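Local coordinates for 5' nucleotidase family protein (Staphylococcus aureus subsp. aureus, PDB 4Q7F) that is of undetermined function but belongs to the 5'-nucleotidase family, in which a metal-binding calcineurin-like phosphoesterase domain is joined to a 5'-nucleotidase C-terminal domain, at residues F22-S26 with I55-R59; L49-V54 with V294-F300; W316-T322 with V375-I381. All coordinates share one frame. Residues are numbered along the deposited sequence.

From the N terminus, strand 19-25 is followed by a long connection and then helix 48-59, whose C-terminal part turns back onto the strand in interaction 1. Interaction 2 uses the preceding residues, 49-54, of the same helix and waits some 240 residues for 294-300, the loop after edge strand 284-293, so the two contacts cross along the chain. They also touch, through Gln57 with Asp297 and Thr299, and together fasten helix 48-59 to the metal-binding domain's sheet and its outgoing loop. Interaction 3 follows in series, its centre about 35 Å from that of interaction 1, and joins the end of helix 304-317 and strand 320-323 to strand 374-376 and helix 377-383 of the 5'-nucleotidase C-terminal domain.

Interaction 1. Residues F22-S26 with I55-R59; sequences FYVVS and IEQDR
This contact packs helix 48-59 on strand 19-25 within the beta-alpha-beta unit completed by strand 65-69, part of the calcineurin-like phosphoesterase fold. Residues 22-25 are extended, 55-59 helical; the two axes approach to 10.5 Å and run nearly antiparallel, at 167°. The closest backbone approach pairs Tyr23 with Ile55, their CA atoms 7.0 Å apart. Phe22 lies against Ile242 of the neighbouring sheet, while the next side chain, Tyr23, points its CA-to-CB bond toward the helix and makes most of the strand's share of the contact. With chi1 m and chi2 near -86°, its ring lies along the side of the helix formed by Ile55, Asp58 and Arg59. Ile55, in the mt rotamer, places CG2 over one ring face, 3.9 Å from the Tyr23 centroid and 21° off the normal, a CH-pi contact. At the ring edge Tyr23 OH donates to Asp58 OD2 at 2.6 Å; Asp58 takes chi1 t, and its OD2 is also salt-bridged to Arg273 of strand 270-278. Tyr23 CE2 meets Arg59 CB at 3.5 Å. Beyond CB the Arg59 side chain leads away: NE bonds Ser65, and NH1 makes a salt bridge of 2.9 Å with OE2 of Glu56, one helical turn back. Val24 turns away from the helix, onto Ile244, so that alternate strand residues serve two layers. Val25, chi1 m, points sideways; its side chain is about 12 Å from the bound manganese, for which Asp27, just beyond the strand, is a ligand. Here the helix contact thins to one looser apolar touch, Val25 CG1 to Ile55 CD1 at 4.4 Å.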
loop_
_atom_site.group_PDB
_atom_site.type_symbol
_atom_site.label_atom_id
_atom_site.label_comp_id
_atom_site.label_asym_id
_atom_site.label_seq_id
_atom_site.Cartn_x
_atom_site.Cartn_y
_atom_site.Cartn_z
ATOM N N PHE A 22 8.626 -2.928 23.455
ATOM C CA PHE A 22 8.070 -3.436 22.230
ATOM C C PHE A 22 8.459 -2.530 21.089
ATOM O O PHE A 22 8.155 -1.354 21.109
ATOM C CB PHE A 22 6.544 -3.494 22.313
ATOM C CG PHE A 22 6.026 -4.539 23.247
ATOM C CD1 PHE A 22 5.813 -4.249 24.581
ATOM C CD2 PHE A 22 5.727 -5.817 22.784
ATOM C CE1 PHE A 22 5.312 -5.209 25.439
ATOM C CE2 PHE A 22 5.229 -6.778 23.634
ATOM C CZ PHE A 22 5.030 -6.482 24.967
ATOM N N TYR A 23 9.158 -3.094 20.112
ATOM C CA TYR A 23 9.587 -2.378 18.918
ATOM C C TYR A 23 8.827 -2.883 17.706
ATOM O O TYR A 23 8.733 -4.102 17.468
ATOM C CB TYR A 23 11.070 -2.636 18.655
ATOM C CG TYR A 23 11.960 -2.082 19.699
ATOM C CD1 TYR A 23 12.387 -0.758 19.625
ATOM C CD2 TYR A 23 12.390 -2.866 20.778
ATOM C CE1 TYR A 23 13.207 -0.220 20.576
ATOM C CE2 TYR A 23 13.228 -2.343 21.735
ATOM C CZ TYR A 23 13.629 -1.020 21.630
ATOM O OH TYR A 23 14.430 -0.475 22.560
ATOM N N VAL A 24 8.345 -1.962 16.893
ATOM C CA VAL A 24 7.609 -2.361 15.735
ATOM C C VAL A 24 7.967 -1.557 14.502
ATOM O O VAL A 24 8.183 -0.354 14.578
ATOM C CB VAL A 24 6.070 -2.303 15.989
ATOM C CG1 VAL A 24 5.654 -0.957 16.564
ATOM C CG2 VAL A 24 5.288 -2.608 14.704
ATOM N N VAL A 25 8.097 -2.281 13.390
ATOM C CA VAL A 25 8.221 -1.695 12.062
ATOM C C VAL A 25 6.948 -2.124 11.341
ATOM O O VAL A 25 6.350 -3.186 11.648
ATOM C CB VAL A 25 9.482 -2.122 11.286
ATOM C CG1 VAL A 25 10.708 -1.497 11.916
ATOM C CG2 VAL A 25 9.631 -3.637 11.214
ATOM N N SER A 26 6.489 -1.287 10.423
ATOM C CA SER A 26 5.289 -1.600 9.661
ATOM C C SER A 26 5.447 -1.044 8.272
ATOM O O SER A 26 6.128 -0.030 8.072
ATOM C CB SER A 26 4.034 -0.993 10.308
ATOM O OG SER A 26 2.840 -1.437 9.670
ATOM N N ILE A 55 17.041 -0.399 16.444
ATOM C CA ILE A 55 16.381 -1.205 17.450
ATOM C C ILE A 55 17.448 -1.926 18.291
ATOM O O ILE A 55 17.442 -1.866 19.533
ATOM C CB ILE A 55 15.420 -2.215 16.794
ATOM C CG1 ILE A 55 14.251 -1.470 16.145
ATOM C CG2 ILE A 55 14.860 -3.199 17.803
ATOM C CD1 ILE A 55 13.374 -2.352 15.309
ATOM N N GLU A 56 18.364 -2.575 17.592
ATOM C CA GLU A 56 19.433 -3.322 18.245
ATOM C C GLU A 56 20.207 -2.471 19.250
ATOM O O GLU A 56 20.396 -2.873 20.395
ATOM C CB GLU A 56 20.350 -3.955 17.191
ATOM C CG GLU A 56 19.697 -5.111 16.467
ATOM C CD GLU A 56 19.290 -6.229 17.415
ATOM O OE1 GLU A 56 20.184 -6.872 17.980
ATOM O OE2 GLU A 56 18.076 -6.484 17.568
ATOM N N GLN A 57 20.651 -1.284 18.841
ATOM C CA GLN A 57 21.343 -0.410 19.765
ATOM C C GLN A 57 20.457 0.025 20.940
ATOM O O GLN A 57 20.880 -0.028 22.071
ATOM C CB GLN A 57 21.918 0.821 19.053
ATOM C CG GLN A 57 23.014 0.452 18.084
ATOM C CD GLN A 57 23.705 1.636 17.468
ATOM O OE1 GLN A 57 24.931 1.733 17.508
ATOM N NE2 GLN A 57 22.932 2.550 16.896
ATOM N N ASP A 58 19.231 0.446 20.662
ATOM C CA ASP A 58 18.337 0.962 21.711
ATOM C C ASP A 58 17.768 -0.039 22.723
ATOM O O ASP A 58 17.419 0.329 23.843
ATOM C CB ASP A 58 17.106 1.577 21.040
ATOM C CG ASP A 58 16.277 2.416 22.005
ATOM O OD1 ASP A 58 16.716 3.534 22.301
ATOM O OD2 ASP A 58 15.176 1.998 22.426
ATOM N N ARG A 59 17.602 -1.285 22.298
ATOM C CA ARG A 59 16.920 -2.280 23.107
ATOM C C ARG A 59 17.737 -2.785 24.291
ATOM O O ARG A 59 17.164 -3.276 25.269
ATOM C CB ARG A 59 16.482 -3.471 22.223
ATOM C CG ARG A 59 17.635 -4.336 21.748
ATOM C CD ARG A 59 17.216 -5.370 20.716
ATOM N NE ARG A 59 16.121 -6.230 21.172
ATOM C CZ ARG A 59 15.735 -7.346 20.560
ATOM N NH1 ARG A 59 16.341 -7.769 19.444
ATOM N NH2 ARG A 59 14.728 -8.050 21.074
#

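Interaction 2. Residues L49-V54 with V294-F300; sequences LLANHV and VIDDSTF
Helix-on-loop packing at a partly buried edge of the metal-binding domain: one face of helix 48-59 is covered by the irregular segment that leaves edge strand 284-293 toward helix 304-317. Residues 49-54 are regular helix; 294-297 are extended, and Asp297 to Phe300 form a type I turn. CA atoms come nearest at Ala51-Val294 (5.5 Å) and His53-Phe300 (6.9 Å). Val294, chi1 t, enters between Leu50 and Ala51, with CG1 3.6 Å from Leu50 CG and CG2 3.8 Å from Ala51 CB. Asp297, chi1 p, organises the turn: its OD1 accepts from Thr299 N (an Asx turn) and from Phe300 N, each at 2.9 Å. The same carboxylate receives His53, chi1 t, whose NE2 donates to Asp297 OD2 at 2.9 Å and weakly to OD1 at 3.0 Å; Gln57, one turn further along the helix, also bonds OD2. Phe300, chi1 t, sets CB over one face of the His53 ring, 3.9 Å from its centroid, in a CH-pi contact, and reaches Leu49 CB with CZ at 3.9 Å. Leu50, in the tp rotamer, sets CD1 squarely over the Phe300 face, 3.6 Å from the ring centroid and 11° off the normal.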
loop_
_atom_site.group_PDB
_atom_site.type_symbol
_atom_site.label_atom_id
_atom_site.label_comp_id
_atom_site.label_asym_id
_atom_site.label_seq_id
_atom_site.Cartn_x
_atom_site.Cartn_y
_atom_site.Cartn_z
ATOM N N LEU A 49 17.476 -2.495 7.204
ATOM C CA LEU A 49 18.819 -2.685 7.746
ATOM C C LEU A 49 19.096 -1.621 8.815
ATOM O O LEU A 49 19.444 -1.939 9.940
ATOM C CB LEU A 49 19.860 -2.625 6.650
ATOM C CG LEU A 49 19.904 -3.876 5.777
ATOM C CD1 LEU A 49 20.895 -3.641 4.650
ATOM C CD2 LEU A 49 20.300 -5.106 6.599
ATOM N N LEU A 50 18.868 -0.363 8.465
ATOM C CA LEU A 50 19.149 0.733 9.358
ATOM C C LEU A 50 18.135 0.815 10.491
ATOM O O LEU A 50 18.511 1.027 11.645
ATOM C CB LEU A 50 19.236 2.038 8.570
ATOM C CG LEU A 50 19.721 3.274 9.272
ATOM C CD1 LEU A 50 21.120 3.042 9.827
ATOM C CD2 LEU A 50 19.715 4.417 8.266
ATOM N N ALA A 51 16.858 0.602 10.185
ATOM C CA ALA A 51 15.850 0.624 11.239
ATOM C C ALA A 51 16.150 -0.456 12.272
ATOM O O ALA A 51 16.033 -0.226 13.460
ATOM C CB ALA A 51 14.470 0.432 10.667
ATOM N N ASN A 52 16.578 -1.631 11.815
ATOM C CA ASN A 52 16.883 -2.712 12.733
ATOM C C ASN A 52 18.118 -2.379 13.576
ATOM O O ASN A 52 18.185 -2.737 14.755
ATOM C CB ASN A 52 17.084 -4.041 11.991
ATOM C CG ASN A 52 17.270 -5.200 12.928
ATOM O OD1 ASN A 52 16.347 -5.581 13.666
ATOM N ND2 ASN A 52 18.423 -5.822 12.858
ATOM N N HIS A 53 19.122 -1.761 12.953
ATOM C CA HIS A 53 20.313 -1.305 13.657
ATOM C C HIS A 53 19.901 -0.350 14.811
ATOM O O HIS A 53 20.436 -0.419 15.907
ATOM C CB HIS A 53 21.251 -0.622 12.662
ATOM C CG HIS A 53 22.456 0.005 13.269
ATOM N ND1 HIS A 53 23.506 -0.730 13.774
ATOM C CD2 HIS A 53 22.813 1.308 13.391
ATOM C CE1 HIS A 53 24.446 0.086 14.196
ATOM N NE2 HIS A 53 24.052 1.329 13.971
ATOM N N VAL A 54 18.906 0.484 14.566
ATOM C CA VAL A 54 18.418 1.417 15.586
ATOM C C VAL A 54 17.771 0.671 16.749
ATOM O O VAL A 54 17.936 1.053 17.907
ATOM C CB VAL A 54 17.413 2.413 14.980
ATOM C CG1 VAL A 54 16.633 3.142 16.068
ATOM C CG2 VAL A 54 18.140 3.411 14.090
ATOM N N VAL A 294 14.771 6.970 12.488
ATOM C CA VAL A 294 15.812 6.107 11.950
ATOM C C VAL A 294 16.899 7.027 11.386
ATOM O O VAL A 294 16.645 7.805 10.472
ATOM C CB VAL A 294 15.287 5.131 10.904
ATOM C CG1 VAL A 294 16.438 4.428 10.199
ATOM C CG2 VAL A 294 14.360 4.114 11.570
ATOM N N ILE A 295 18.100 6.932 11.941
ATOM C CA ILE A 295 19.199 7.795 11.537
ATOM C C ILE A 295 20.459 7.007 11.242
ATOM O O ILE A 295 20.624 5.883 11.692
ATOM C CB ILE A 295 19.524 8.855 12.629
ATOM C CG1 ILE A 295 19.952 8.173 13.944
ATOM C CG2 ILE A 295 18.330 9.775 12.853
ATOM C CD1 ILE A 295 20.189 9.126 15.090
ATOM N N ASP A 296 21.334 7.604 10.448
ATOM C CA ASP A 296 22.618 6.997 10.117
ATOM C C ASP A 296 23.509 7.237 11.320
ATOM O O ASP A 296 23.268 8.158 12.108
ATOM C CB ASP A 296 23.192 7.680 8.870
ATOM C CG ASP A 296 24.517 7.107 8.430
ATOM O OD1 ASP A 296 24.695 5.880 8.453
ATOM O OD2 ASP A 296 25.391 7.914 8.056
ATOM N N ASP A 297 24.504 6.387 11.513
ATOM C CA ASP A 297 25.458 6.598 12.585
ATOM C C ASP A 297 26.753 5.950 12.141
ATOM O O ASP A 297 26.786 5.220 11.153
ATOM C CB ASP A 297 24.948 6.115 13.968
ATOM C CG ASP A 297 24.821 4.605 14.067
ATOM O OD1 ASP A 297 25.551 3.891 13.369
ATOM O OD2 ASP A 297 24.010 4.132 14.877
ATOM N N SER A 298 27.820 6.216 12.862
ATOM C CA SER A 298 29.115 5.725 12.443
ATOM C C SER A 298 29.374 4.254 12.719
ATOM O O SER A 298 30.406 3.747 12.300
ATOM C CB SER A 298 30.202 6.601 13.039
ATOM O OG SER A 298 29.986 7.952 12.644
ATOM N N THR A 299 28.456 3.558 13.392
ATOM C CA THR A 299 28.672 2.125 13.664
ATOM C C THR A 299 27.937 1.225 12.697
ATOM O O THR A 299 28.188 0.037 12.658
ATOM C CB THR A 299 28.226 1.709 15.070
ATOM O OG1 THR A 299 26.819 1.897 15.198
ATOM C CG2 THR A 299 28.959 2.497 16.131
ATOM N N PHE A 300 27.011 1.793 11.934
ATOM C CA PHE A 300 26.239 1.030 10.995
ATOM C C PHE A 300 27.081 0.588 9.813
ATOM O O PHE A 300 27.731 1.395 9.173
ATOM C CB PHE A 300 25.067 1.880 10.488
ATOM C CG PHE A 300 24.251 1.220 9.419
ATOM C CD1 PHE A 300 23.476 0.093 9.713
ATOM C CD2 PHE A 300 24.191 1.761 8.132
ATOM C CE1 PHE A 300 22.698 -0.500 8.739
ATOM C CE2 PHE A 300 23.410 1.173 7.156
ATOM C CZ PHE A 300 22.665 0.034 7.460
#

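Interaction 3. Residues W316-T322 with V375-I381; sequences WLDYEIT and VTMRDVI
A two-stranded antiparallel sheet, 320-323 with 374-376, and the start of helix 377-383 receive the chain as it leaves helix 304-317. Ile321 N donates to Val375 O at 2.8 Å, and Val375 N to Thr322 O at 3.0 Å; Thr322 N adds a weak bond to Val375 O at 3.5 Å. Glu320 and Thr376 are a non-hydrogen-bonded pair with CA atoms 4.3 Å apart, Thr322 and Val375 a hydrogen-bonded pair at 5.6 Å. Met377 N donates to Tyr319 O and Arg378 N to Leu317 O, both at 2.9 Å. The extra strand residue makes a classic beta bulge, Ile321 and Thr322 both facing Val375. Strand 374-376 and helix 377-383 belong to the 5'-nucleotidase C-terminal domain, and Trp316 and Ile381 also touch Asn81 of helix 78-85. Ile321 CG1 meets Val380 CG2 at 4.1 Å, while Ile506 of helix 501-511 packs on Ile321 and Met377. Met377, a selenomethionine with chi1 t and chi2 p, lays CG over the six-membered ring of Trp316, 3.7 Å from its centroid; SE makes an oblique Met-aromatic contact at 4.7 Å. Ile381 CD1 fits against Trp316 CZ3 at 3.7 Å and Leu317 CD2 at 3.8 Å. Thr376, the N-cap residue, gives both N (2.8 Å) and OG1 (2.7 Å) to Asp379 OD2. Arg378 NH2 forms a salt bridge with Asp318 OD1 at 2.8 Å and another with Glu314, while Asp318 OD2 pairs with Arg40. One water accepts from Arg378 NE at 2.7 Å and donates to Asp318 OD1 at 2.7 Å and Thr376 OG1 at 3.0 Å.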
loop_
_atom_site.group_PDB
_atom_site.type_symbol
_atom_site.label_atom_id
_atom_site.label_comp_id
_atom_site.label_asym_id
_atom_site.label_seq_id
_atom_site.Cartn_x
_atom_site.Cartn_y
_atom_site.Cartn_z
ATOM N N TRP A 316 20.531 -4.613 -12.424
ATOM C CA TRP A 316 19.289 -4.975 -13.084
ATOM C C TRP A 316 18.449 -3.736 -13.336
ATOM O O TRP A 316 17.899 -3.571 -14.417
ATOM C CB TRP A 316 18.524 -5.989 -12.230
ATOM C CG TRP A 316 17.295 -6.501 -12.835
ATOM C CD1 TRP A 316 17.197 -7.412 -13.852
ATOM C CD2 TRP A 316 15.951 -6.215 -12.420
ATOM N NE1 TRP A 316 15.875 -7.687 -14.107
ATOM C CE2 TRP A 316 15.092 -6.963 -13.247
ATOM C CE3 TRP A 316 15.398 -5.394 -11.431
ATOM C CZ2 TRP A 316 13.703 -6.907 -13.123
ATOM C CZ3 TRP A 316 14.031 -5.341 -11.302
ATOM C CH2 TRP A 316 13.192 -6.096 -12.133
ATOM N N LEU A 317 18.378 -2.851 -12.340
ATOM C CA LEU A 317 17.622 -1.624 -12.488
ATOM C C LEU A 317 18.164 -0.721 -13.593
ATOM O O LEU A 317 17.411 0.037 -14.200
ATOM C CB LEU A 317 17.558 -0.884 -11.153
ATOM C CG LEU A 317 16.650 -1.585 -10.139
ATOM C CD1 LEU A 317 16.750 -0.901 -8.798
ATOM C CD2 LEU A 317 15.197 -1.597 -10.622
ATOM N N ASP A 318 19.459 -0.817 -13.872
ATOM C CA ASP A 318 20.073 -0.010 -14.922
ATOM C C ASP A 318 19.913 -0.580 -16.319
ATOM O O ASP A 318 20.292 0.075 -17.294
ATOM C CB ASP A 318 21.574 0.199 -14.625
ATOM C CG ASP A 318 21.812 1.144 -13.460
ATOM O OD1 ASP A 318 20.894 1.945 -13.140
ATOM O OD2 ASP A 318 22.915 1.092 -12.869
ATOM N N TYR A 319 19.354 -1.791 -16.428
ATOM C CA TYR A 319 19.194 -2.442 -17.718
ATOM C C TYR A 319 18.388 -1.537 -18.633
ATOM O O TYR A 319 17.309 -1.088 -18.267
ATOM C CB TYR A 319 18.508 -3.808 -17.583
ATOM C CG TYR A 319 18.275 -4.466 -18.921
ATOM C CD1 TYR A 319 19.284 -5.189 -19.548
ATOM C CD2 TYR A 319 17.054 -4.336 -19.578
ATOM C CE1 TYR A 319 19.080 -5.777 -20.793
ATOM C CE2 TYR A 319 16.836 -4.925 -20.816
ATOM C CZ TYR A 319 17.852 -5.645 -21.416
ATOM O OH TYR A 319 17.635 -6.224 -22.642
ATOM N N GLU A 320 18.935 -1.268 -19.811
ATOM C CA GLU A 320 18.280 -0.388 -20.768
ATOM C C GLU A 320 17.172 -1.092 -21.556
ATOM O O GLU A 320 17.408 -2.103 -22.218
ATOM C CB GLU A 320 19.325 0.218 -21.714
ATOM C CG GLU A 320 18.716 1.111 -22.779
ATOM C CD GLU A 320 19.747 1.877 -23.583
ATOM O OE1 GLU A 320 20.807 2.257 -23.028
ATOM O OE2 GLU A 320 19.465 2.130 -24.773
ATOM N N ILE A 321 15.962 -0.544 -21.479
ATOM C CA ILE A 321 14.816 -1.092 -22.180
ATOM C C ILE A 321 14.842 -0.599 -23.632
ATOM O O ILE A 321 14.801 -1.400 -24.569
ATOM C CB ILE A 321 13.485 -0.657 -21.524
ATOM C CG1 ILE A 321 13.479 -0.978 -20.013
ATOM C CG2 ILE A 321 12.314 -1.315 -22.233
ATOM C CD1 ILE A 321 13.488 -2.458 -19.697
ATOM N N THR A 322 14.905 0.721 -23.802
ATOM C CA THR A 322 14.967 1.326 -25.126
ATOM C C THR A 322 15.440 2.767 -25.002
ATOM O O THR A 322 15.635 3.282 -23.883
ATOM C CB THR A 322 13.585 1.315 -25.851
ATOM O OG1 THR A 322 13.750 1.683 -27.223
ATOM C CG2 THR A 322 12.597 2.282 -25.203
ATOM N N VAL A 375 15.420 4.851 -21.353
ATOM C CA VAL A 375 14.525 4.222 -20.404
ATOM C C VAL A 375 15.172 2.957 -19.869
ATOM O O VAL A 375 15.555 2.072 -20.646
ATOM C CB VAL A 375 13.188 3.843 -21.049
ATOM C CG1 VAL A 375 12.243 3.266 -20.003
ATOM C CG2 VAL A 375 12.551 5.048 -21.730
ATOM N N THR A 376 15.291 2.878 -18.543
ATOM C CA THR A 376 15.855 1.694 -17.888
ATOM C C THR A 376 14.757 0.986 -17.070
ATOM O O THR A 376 13.657 1.528 -16.895
ATOM C CB THR A 376 17.003 2.074 -16.937
ATOM O OG1 THR A 376 16.489 2.901 -15.891
ATOM C CG2 THR A 376 18.116 2.831 -17.689
HETATM N N MSE A 377 15.065 -0.207 -16.572
HETATM C CA MSE A 377 14.117 -0.982 -15.746
HETATM C C MSE A 377 13.658 -0.116 -14.569
HETATM O O MSE A 377 12.464 -0.094 -14.220
HETATM C CB MSE A 377 14.804 -2.282 -15.326
HETATM C CG MSE A 377 13.924 -3.200 -14.480
HETATM SE SE MSE A 377 12.152 -3.557 -15.309
HETATM C CE MSE A 377 12.844 -4.996 -16.441
ATOM N N ARG A 378 14.610 0.624 -13.994
ATOM C CA ARG A 378 14.374 1.557 -12.865
ATOM C C ARG A 378 13.219 2.509 -13.178
ATOM O O ARG A 378 12.323 2.695 -12.379
ATOM C CB ARG A 378 15.637 2.391 -12.595
ATOM C CG ARG A 378 15.616 3.237 -11.304
ATOM C CD ARG A 378 16.856 4.113 -11.128
ATOM N NE ARG A 378 18.072 3.330 -11.260
ATOM C CZ ARG A 378 18.678 2.691 -10.270
ATOM N NH1 ARG A 378 18.228 2.764 -9.016
ATOM N NH2 ARG A 378 19.750 1.981 -10.549
ATOM N N ASP A 379 13.266 3.101 -14.360
ATOM C CA ASP A 379 12.246 4.056 -14.796
ATOM C C ASP A 379 10.882 3.421 -14.979
ATOM O O ASP A 379 9.874 4.005 -14.608
ATOM C CB ASP A 379 12.712 4.735 -16.072
ATOM C CG ASP A 379 14.098 5.342 -15.922
ATOM O OD1 ASP A 379 14.292 6.155 -14.993
ATOM O OD2 ASP A 379 14.994 5.009 -16.711
ATOM N N VAL A 380 10.841 2.218 -15.549
ATOM C CA VAL A 380 9.579 1.527 -15.780
ATOM C C VAL A 380 8.886 1.218 -14.460
ATOM O O VAL A 380 7.676 1.413 -14.313
ATOM C CB VAL A 380 9.777 0.207 -16.573
ATOM C CG1 VAL A 380 8.496 -0.615 -16.574
ATOM C CG2 VAL A 380 10.249 0.476 -17.996
ATOM N N ILE A 381 9.665 0.715 -13.502
ATOM C CA ILE A 381 9.120 0.360 -12.202
ATOM C C ILE A 381 8.604 1.595 -11.454
ATOM O O ILE A 381 7.529 1.543 -10.856
ATOM C CB ILE A 381 10.139 -0.414 -11.336
ATOM C CG1 ILE A 381 10.498 -1.757 -12.000
ATOM C CG2 ILE A 381 9.520 -0.670 -9.977
ATOM C CD1 ILE A 381 11.584 -2.577 -11.305
HETATM O O HOH W 1 18.730 3.403 -13.918
#